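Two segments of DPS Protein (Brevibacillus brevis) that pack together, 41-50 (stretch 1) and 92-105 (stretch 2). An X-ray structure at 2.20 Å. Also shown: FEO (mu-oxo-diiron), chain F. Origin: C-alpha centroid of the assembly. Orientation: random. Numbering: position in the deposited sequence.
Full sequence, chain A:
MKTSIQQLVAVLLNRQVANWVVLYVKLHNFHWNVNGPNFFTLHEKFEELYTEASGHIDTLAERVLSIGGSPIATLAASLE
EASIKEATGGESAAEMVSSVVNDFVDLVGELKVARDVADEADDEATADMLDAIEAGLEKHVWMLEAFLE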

ATOM      1  N   THR A  41      16.374 -11.389 -24.546  1.00 14.59           N
ATOM      2  CA  THR A  41      15.281 -12.259 -24.942  1.00 15.09           C
ATOM      3  C   THR A  41      14.973 -13.301 -23.863  1.00 13.95           C
ATOM      4  O   THR A  41      13.818 -13.493 -23.489  1.00 13.40           O
ATOM      5  CB  THR A  41      15.600 -12.996 -26.258  1.00 15.30           C
ATOM      6  OG1 THR A  41      15.709 -12.044 -27.322  1.00 17.46           O
ATOM      7  CG2 THR A  41      14.516 -14.009 -26.583  1.00 16.44           C
ATOM      8  N   LEU A  42      16.010 -13.970 -23.371  1.00 13.39           N
ATOM      9  CA  LEU A  42      15.832 -14.992 -22.344  1.00 13.68           C
ATOM     10  C   LEU A  42      15.491 -14.409 -20.974  1.00 13.47           C
ATOM     11  O   LEU A  42      14.685 -14.975 -20.234  1.00 13.76           O
ATOM     12  CB  LEU A  42      17.080 -15.875 -22.258  1.00 13.67           C
ATOM     13  CG  LEU A  42      17.311 -16.695 -23.538  1.00 14.09           C
ATOM     14  CD1 LEU A  42      18.563 -17.551 -23.401  1.00 14.04           C
ATOM     15  CD2 LEU A  42      16.098 -17.571 -23.802  1.00 14.98           C
ATOM     16  N   HIS A  43      16.095 -13.274 -20.637  1.00 13.72           N
ATOM     17  CA  HIS A  43      15.807 -12.614 -19.364  1.00 13.95           C
ATOM     18  C   HIS A  43      14.294 -12.389 -19.313  1.00 14.03           C
ATOM     19  O   HIS A  43      13.649 -12.602 -18.287  1.00 13.87           O
ATOM     20  CB  HIS A  43      16.544 -11.274 -19.304  1.00 13.59           C
ATOM     21  CG  HIS A  43      16.298 -10.492 -18.052  1.00 13.53           C
ATOM     22  ND1 HIS A  43      16.744 -10.905 -16.814  1.00 14.22           N
ATOM     23  CD2 HIS A  43      15.689  -9.300 -17.854  1.00 13.85           C
ATOM     24  CE1 HIS A  43      16.424  -9.999 -15.908  1.00 14.75           C
ATOM     25  NE2 HIS A  43      15.783  -9.015 -16.513  1.00 15.36           N
ATOM     26  N   GLU A  44      13.737 -11.972 -20.444  1.00 14.59           N
ATOM     27  CA  GLU A  44      12.307 -11.710 -20.556  1.00 15.39           C
ATOM     28  C   GLU A  44      11.495 -13.004 -20.551  1.00 14.26           C
ATOM     29  O   GLU A  44      10.471 -13.101 -19.869  1.00 12.40           O
ATOM     30  CB  GLU A  44      12.018 -10.918 -21.838  1.00 16.45           C
ATOM     31  CG  GLU A  44      10.540 -10.675 -22.101  1.00 21.85           C
ATOM     32  CD  GLU A  44      10.289  -9.854 -23.354  1.00 31.31           C
ATOM     33  OE1 GLU A  44      10.662 -10.316 -24.450  1.00 36.29           O
ATOM     34  OE2 GLU A  44       9.725  -8.746 -23.230  1.00 38.13           O
ATOM     35  N   LYS A  45      11.948 -14.000 -21.309  1.00 13.77           N
ATOM     36  CA  LYS A  45      11.244 -15.279 -21.387  1.00 13.69           C
ATOM     37  C   LYS A  45      11.104 -15.920 -20.010  1.00 13.37           C
ATOM     38  O   LYS A  45      10.027 -16.378 -19.619  1.00 13.00           O
ATOM     39  CB  LYS A  45      11.995 -16.257 -22.294  1.00 13.93           C
ATOM     40  CG  LYS A  45      11.167 -17.481 -22.659  1.00 16.77           C
ATOM     41  CD  LYS A  45      10.202 -17.117 -23.779  1.00 21.18           C
ATOM     42  CE  LYS A  45       8.792 -17.571 -23.494  1.00 24.04           C
ATOM     43  NZ  LYS A  45       7.892 -17.124 -24.591  1.00 21.87           N
ATOM     44  N   PHE A  46      12.208 -15.961 -19.276  1.00 12.98           N
ATOM     45  CA  PHE A  46      12.198 -16.556 -17.951  1.00 12.75           C
ATOM     46  C   PHE A  46      11.268 -15.825 -16.979  1.00 12.81           C
ATOM     47  O   PHE A  46      10.695 -16.451 -16.085  1.00 12.46           O
ATOM     48  CB  PHE A  46      13.631 -16.638 -17.423  1.00 12.69           C
ATOM     49  CG  PHE A  46      14.505 -17.609 -18.197  1.00 13.14           C
ATOM     50  CD1 PHE A  46      15.828 -17.302 -18.493  1.00 13.83           C
ATOM     51  CD2 PHE A  46      13.993 -18.823 -18.638  1.00 13.28           C
ATOM     52  CE1 PHE A  46      16.626 -18.189 -19.214  1.00 13.30           C
ATOM     53  CE2 PHE A  46      14.783 -19.719 -19.359  1.00 13.63           C
ATOM     54  CZ  PHE A  46      16.102 -19.403 -19.651  1.00 12.85           C
ATOM     55  N   GLU A  47      11.103 -14.515 -17.148  1.00 13.82           N
ATOM     56  CA  GLU A  47      10.183 -13.780 -16.275  1.00 14.51           C
ATOM     57  C   GLU A  47       8.758 -14.230 -16.617  1.00 14.17           C
ATOM     58  O   GLU A  47       7.940 -14.467 -15.733  1.00 14.02           O
ATOM     59  CB  GLU A  47      10.290 -12.263 -16.468  1.00 15.25           C
ATOM     60  CG  GLU A  47       9.083 -11.527 -15.862  1.00 18.84           C
ATOM     61  CD  GLU A  47       9.178 -10.015 -15.947  1.00 23.99           C
ATOM     62  OE1 GLU A  47       9.808  -9.499 -16.890  1.00 28.43           O
ATOM     63  OE2 GLU A  47       8.601  -9.339 -15.072  1.00 30.98           O
ATOM     64  N   GLU A  48       8.476 -14.332 -17.912  1.00 13.87           N
ATOM     65  CA  GLU A  48       7.171 -14.771 -18.386  1.00 14.48           C
ATOM     66  C   GLU A  48       6.845 -16.126 -17.750  1.00 13.44           C
ATOM     67  O   GLU A  48       5.733 -16.356 -17.266  1.00 12.45           O
ATOM     68  CB  GLU A  48       7.195 -14.923 -19.912  1.00 15.17           C
ATOM     69  CG  GLU A  48       5.902 -15.471 -20.520  1.00 19.70           C
ATOM     70  CD  GLU A  48       6.066 -15.880 -21.984  1.00 23.71           C
ATOM     71  OE1 GLU A  48       6.969 -15.346 -22.669  1.00 26.72           O
ATOM     72  OE2 GLU A  48       5.282 -16.726 -22.459  1.00 25.13           O
ATOM     73  N   LEU A  49       7.836 -17.014 -17.746  1.00 12.84           N
ATOM     74  CA  LEU A  49       7.658 -18.351 -17.191  1.00 12.70           C
ATOM     75  C   LEU A  49       7.525 -18.396 -15.666  1.00 12.66           C
ATOM     76  O   LEU A  49       6.704 -19.151 -15.149  1.00 12.96           O
ATOM     77  CB  LEU A  49       8.793 -19.276 -17.666  1.00 12.56           C
ATOM     78  CG  LEU A  49       8.829 -19.514 -19.187  1.00 12.70           C
ATOM     79  CD1 LEU A  49      10.017 -20.389 -19.558  1.00 12.03           C
ATOM     80  CD2 LEU A  49       7.523 -20.165 -19.641  1.00 14.99           C
ATOM     81  N   TYR A  50       8.305 -17.611 -14.925  1.00 12.74           N
ATOM     82  CA  TYR A  50       8.124 -17.679 -13.479  1.00 13.36           C
ATOM     83  C   TYR A  50       6.820 -16.996 -13.082  1.00 13.38           C
ATOM     84  O   TYR A  50       6.218 -17.331 -12.062  1.00 12.71           O
ATOM     85  CB  TYR A  50       9.343 -17.135 -12.694  1.00 13.40           C
ATOM     86  CG  TYR A  50       9.662 -15.648 -12.738  1.00 14.55           C
ATOM     87  CD1 TYR A  50       8.764 -14.688 -12.263  1.00 16.13           C
ATOM     88  CD2 TYR A  50      10.925 -15.213 -13.149  1.00 16.63           C
ATOM     89  CE1 TYR A  50       9.124 -13.335 -12.192  1.00 15.81           C
ATOM     90  CE2 TYR A  50      11.291 -13.872 -13.080  1.00 17.28           C
ATOM     91  CZ  TYR A  50      10.393 -12.943 -12.599  1.00 17.79           C
ATOM     92  OH  TYR A  50      10.781 -11.624 -12.521  1.00 20.07           O
ATOM     93  N   SER A  92      24.835 -22.516 -18.927  1.00 19.39           N
ATOM     94  CA  SER A  92      25.046 -21.542 -19.989  1.00 18.61           C
ATOM     95  C   SER A  92      23.631 -21.194 -20.448  1.00 17.57           C
ATOM     96  O   SER A  92      22.680 -21.868 -20.074  1.00 16.69           O
ATOM     97  CB  SER A  92      25.822 -22.166 -21.151  1.00 18.76           C
ATOM     98  OG  SER A  92      25.039 -23.151 -21.797  1.00 18.10           O
ATOM     99  N   ALA A  93      23.489 -20.159 -21.265  1.00 17.62           N
ATOM    100  CA  ALA A  93      22.168 -19.761 -21.751  1.00 17.76           C
ATOM    101  C   ALA A  93      21.449 -20.929 -22.426  1.00 17.37           C
ATOM    102  O   ALA A  93      20.274 -21.197 -22.147  1.00 16.70           O
ATOM    103  CB  ALA A  93      22.294 -18.598 -22.725  1.00 17.57           C
ATOM    104  N   ALA A  94      22.161 -21.637 -23.294  1.00 16.79           N
ATOM    105  CA  ALA A  94      21.575 -22.774 -23.995  1.00 17.02           C
ATOM    106  C   ALA A  94      21.186 -23.896 -23.039  1.00 16.52           C
ATOM    107  O   ALA A  94      20.149 -24.534 -23.211  1.00 15.54           O
ATOM    108  CB  ALA A  94      22.547 -23.295 -25.049  1.00 17.63           C
ATOM    109  N   GLU A  95      22.018 -24.133 -22.030  1.00 16.68           N
ATOM    110  CA  GLU A  95      21.731 -25.185 -21.063  1.00 17.11           C
ATOM    111  C   GLU A  95      20.510 -24.823 -20.218  1.00 16.09           C
ATOM    112  O   GLU A  95      19.775 -25.704 -19.769  1.00 15.95           O
ATOM    113  CB  GLU A  95      22.957 -25.452 -20.184  1.00 17.70           C
ATOM    114  CG  GLU A  95      24.147 -25.976 -20.986  1.00 20.66           C
ATOM    115  CD  GLU A  95      25.384 -26.214 -20.136  1.00 24.46           C
ATOM    116  OE1 GLU A  95      25.676 -25.377 -19.262  1.00 23.39           O
ATOM    117  OE2 GLU A  95      26.073 -27.232 -20.357  1.00 28.36           O
ATOM    118  N   MET A  96      20.288 -23.525 -20.012  1.00 15.11           N
ATOM    119  CA  MET A  96      19.120 -23.075 -19.257  1.00 14.54           C
ATOM    120  C   MET A  96      17.862 -23.418 -20.050  1.00 13.98           C
ATOM    121  O   MET A  96      16.911 -23.988 -19.508  1.00 13.75           O
ATOM    122  CB  MET A  96      19.164 -21.563 -19.016  1.00 14.46           C
ATOM    123  CG  MET A  96      20.222 -21.119 -18.037  1.00 13.86           C
ATOM    124  SD  MET A  96      20.215 -19.336 -17.808  1.00 14.47           S
ATOM    125  CE  MET A  96      21.575 -19.140 -16.691  1.00 13.97           C
ATOM    126  N   VAL A  97      17.854 -23.060 -21.331  1.00 13.78           N
ATOM    127  CA  VAL A  97      16.704 -23.347 -22.188  1.00 14.39           C
ATOM    128  C   VAL A  97      16.499 -24.857 -22.247  1.00 14.54           C
ATOM    129  O   VAL A  97      15.384 -25.355 -22.081  1.00 14.42           O
ATOM    130  CB  VAL A  97      16.926 -22.813 -23.621  1.00 14.03           C
ATOM    131  CG1 VAL A  97      15.753 -23.189 -24.511  1.00 14.70           C
ATOM    132  CG2 VAL A  97      17.101 -21.299 -23.583  1.00 15.25           C
ATOM    133  N   SER A  98      17.591 -25.577 -22.466  1.00 14.58           N
ATOM    134  CA  SER A  98      17.548 -27.028 -22.547  1.00 15.01           C
ATOM    135  C   SER A  98      17.022 -27.629 -21.236  1.00 14.66           C
ATOM    136  O   SER A  98      16.285 -28.619 -21.238  1.00 13.95           O
ATOM    137  CB  SER A  98      18.950 -27.557 -22.855  1.00 15.27           C
ATOM    138  OG  SER A  98      18.912 -28.940 -23.133  1.00 18.79           O
ATOM    139  N   SER A  99      17.391 -27.011 -20.119  1.00 14.26           N
ATOM    140  CA  SER A  99      16.942 -27.481 -18.811  1.00 14.70           C
ATOM    141  C   SER A  99      15.424 -27.293 -18.645  1.00 14.11           C
ATOM    142  O   SER A  99      14.731 -28.151 -18.090  1.00 14.08           O
ATOM    143  CB  SER A  99      17.686 -26.733 -17.704  1.00 14.76           C
ATOM    144  OG  SER A  99      17.142 -27.034 -16.434  1.00 16.16           O
ATOM    145  N   VAL A 100      14.910 -26.166 -19.123  1.00 13.77           N
ATOM    146  CA  VAL A 100      13.477 -25.910 -19.026  1.00 13.79           C
ATOM    147  C   VAL A 100      12.747 -26.904 -19.911  1.00 13.58           C
ATOM    148  O   VAL A 100      11.679 -27.397 -19.554  1.00 13.34           O
ATOM    149  CB  VAL A 100      13.120 -24.480 -19.465  1.00 13.37           C
ATOM    150  CG1 VAL A 100      11.613 -24.285 -19.434  1.00 13.94           C
ATOM    151  CG2 VAL A 100      13.806 -23.475 -18.545  1.00 13.69           C
ATOM    152  N   VAL A 101      13.327 -27.204 -21.070  1.00 13.97           N
ATOM    153  CA  VAL A 101      12.718 -28.172 -21.974  1.00 14.40           C
ATOM    154  C   VAL A 101      12.629 -29.525 -21.264  1.00 14.08           C
ATOM    155  O   VAL A 101      11.577 -30.160 -21.276  1.00 13.45           O
ATOM    156  CB  VAL A 101      13.538 -28.334 -23.274  1.00 14.88           C
ATOM    157  CG1 VAL A 101      13.064 -29.567 -24.047  1.00 15.62           C
ATOM    158  CG2 VAL A 101      13.382 -27.087 -24.141  1.00 16.35           C
ATOM    159  N   ASN A 102      13.726 -29.945 -20.635  1.00 13.69           N
ATOM    160  CA  ASN A 102      13.749 -31.217 -19.918  1.00 14.30           C
ATOM    161  C   ASN A 102      12.709 -31.239 -18.799  1.00 13.97           C
ATOM    162  O   ASN A 102      11.964 -32.203 -18.658  1.00 13.72           O
ATOM    163  CB  ASN A 102      15.128 -31.493 -19.312  1.00 14.61           C
ATOM    164  CG  ASN A 102      16.187 -31.749 -20.363  1.00 16.51           C
ATOM    165  OD1 ASN A 102      15.877 -32.125 -21.495  1.00 18.44           O
ATOM    166  ND2 ASN A 102      17.447 -31.558 -19.990  1.00 18.18           N
ATOM    167  N   ASP A 103      12.665 -30.176 -18.003  1.00 13.45           N
ATOM    168  CA  ASP A 103      11.714 -30.100 -16.899  1.00 13.54           C
ATOM    169  C   ASP A 103      10.266 -30.123 -17.387  1.00 13.23           C
ATOM    170  O   ASP A 103       9.436 -30.880 -16.869  1.00 12.46           O
ATOM    171  CB  ASP A 103      11.965 -28.836 -16.069  1.00 13.95           C
ATOM    172  CG  ASP A 103      13.270 -28.902 -15.291  1.00 13.38           C
ATOM    173  OD1 ASP A 103      13.883 -29.986 -15.243  1.00 13.31           O
ATOM    174  OD2 ASP A 103      13.673 -27.873 -14.726  1.00 13.18           O
ATOM    175  N   PHE A 104       9.958 -29.289 -18.375  1.00 13.47           N
ATOM    176  CA  PHE A 104       8.596 -29.249 -18.903  1.00 13.33           C
ATOM    177  C   PHE A 104       8.195 -30.597 -19.496  1.00 13.58           C
ATOM    178  O   PHE A 104       7.052 -31.028 -19.365  1.00 13.69           O
ATOM    179  CB  PHE A 104       8.461 -28.151 -19.960  1.00 13.46           C
ATOM    180  CG  PHE A 104       8.346 -26.757 -19.390  1.00 13.94           C
ATOM    181  CD1 PHE A 104       8.080 -25.672 -20.229  1.00 14.36           C
ATOM    182  CD2 PHE A 104       8.486 -26.524 -18.024  1.00 13.72           C
ATOM    183  CE1 PHE A 104       7.958 -24.381 -19.714  1.00 15.20           C
ATOM    184  CE2 PHE A 104       8.365 -25.233 -17.503  1.00 13.63           C
ATOM    185  CZ  PHE A 104       8.100 -24.166 -18.339  1.00 13.75           C
ATOM    186  N   VAL A 105       9.138 -31.265 -20.146  1.00 14.16           N
ATOM    187  CA  VAL A 105       8.852 -32.570 -20.727  1.00 15.66           C
ATOM    188  C   VAL A 105       8.524 -33.560 -19.607  1.00 16.46           C
ATOM    189  O   VAL A 105       7.601 -34.362 -19.733  1.00 16.51           O
ATOM    190  CB  VAL A 105      10.049 -33.096 -21.559  1.00 15.67           C
ATOM    191  CG1 VAL A 105       9.784 -34.528 -22.027  1.00 16.51           C
ATOM    192  CG2 VAL A 105      10.269 -32.200 -22.760  1.00 14.01           C
TER
HETATM  193 FE1  FEO F 515      13.866  -9.328 -12.848  1.00 15.42          FE
HETATM  194 FE2  FEO F 515      13.798  -6.531 -14.631  1.00 39.20          FE
HETATM  195  O   FEO F 515      12.790  -8.211 -14.050  1.00 14.19           O
HETATM  196  O   HOH W   1      15.929  -6.509 -14.984  1.00 42.67           O

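How do the two backbones lie against each other? Stretch 1 is helical throughout, and stretch 2 becomes helical at Ala93; the two helices run in nearly the same direction, 25° apart, with their axes 11.7 Å apart at closest approach. Each backbone makes hydrogen bonds along its own helix, and none crosses between the two. The contact is made by apolar side chains.

What starts the second helix, and where does contact begin? Ser92 is the N-cap: its OG accepts from Glu95 N at 3.2 Å, while Ser92 N donates to Glu95 OE1 at 3.0 Å, so the first turn is closed by a reciprocal pair. Next comes Ala93, whose CB lies 3.9 Å from Leu42 CD1. Here the backbones draw near, with the CA atoms of Leu42 and Ala93 8.0 Å apart.

What does Phe46 do in the middle? Its CB points sideways, yet the ring reaches across to stretch 2. Phe46 CZ lies 3.8 Å from Met96 CB, and Met96 SD sits 5.1 Å from the centroid of the Phe46 ring, obliquely placed, adding a sulfur-aromatic contact. Val97 follows, its CG2 packing 3.9 Å from Leu42 CD2, while its backbone N lies at the edge of the Phe46 ring.

How does the contact continue toward the end of stretch 2? One turn on from Met96, Val100 touches two residues with different methyls: CG2 is 4.0 Å from Phe46 CE2, and CG1 is 4.2 Å from Leu49 CD1. Another turn brings Phe104, whose CE1 meets Leu49 CD2 at 4.2 Å, with the methyl at the ring edge. These pairings are apolar, held by van der Waals contact and the exclusion of water, and together the stretches bury 303 Å².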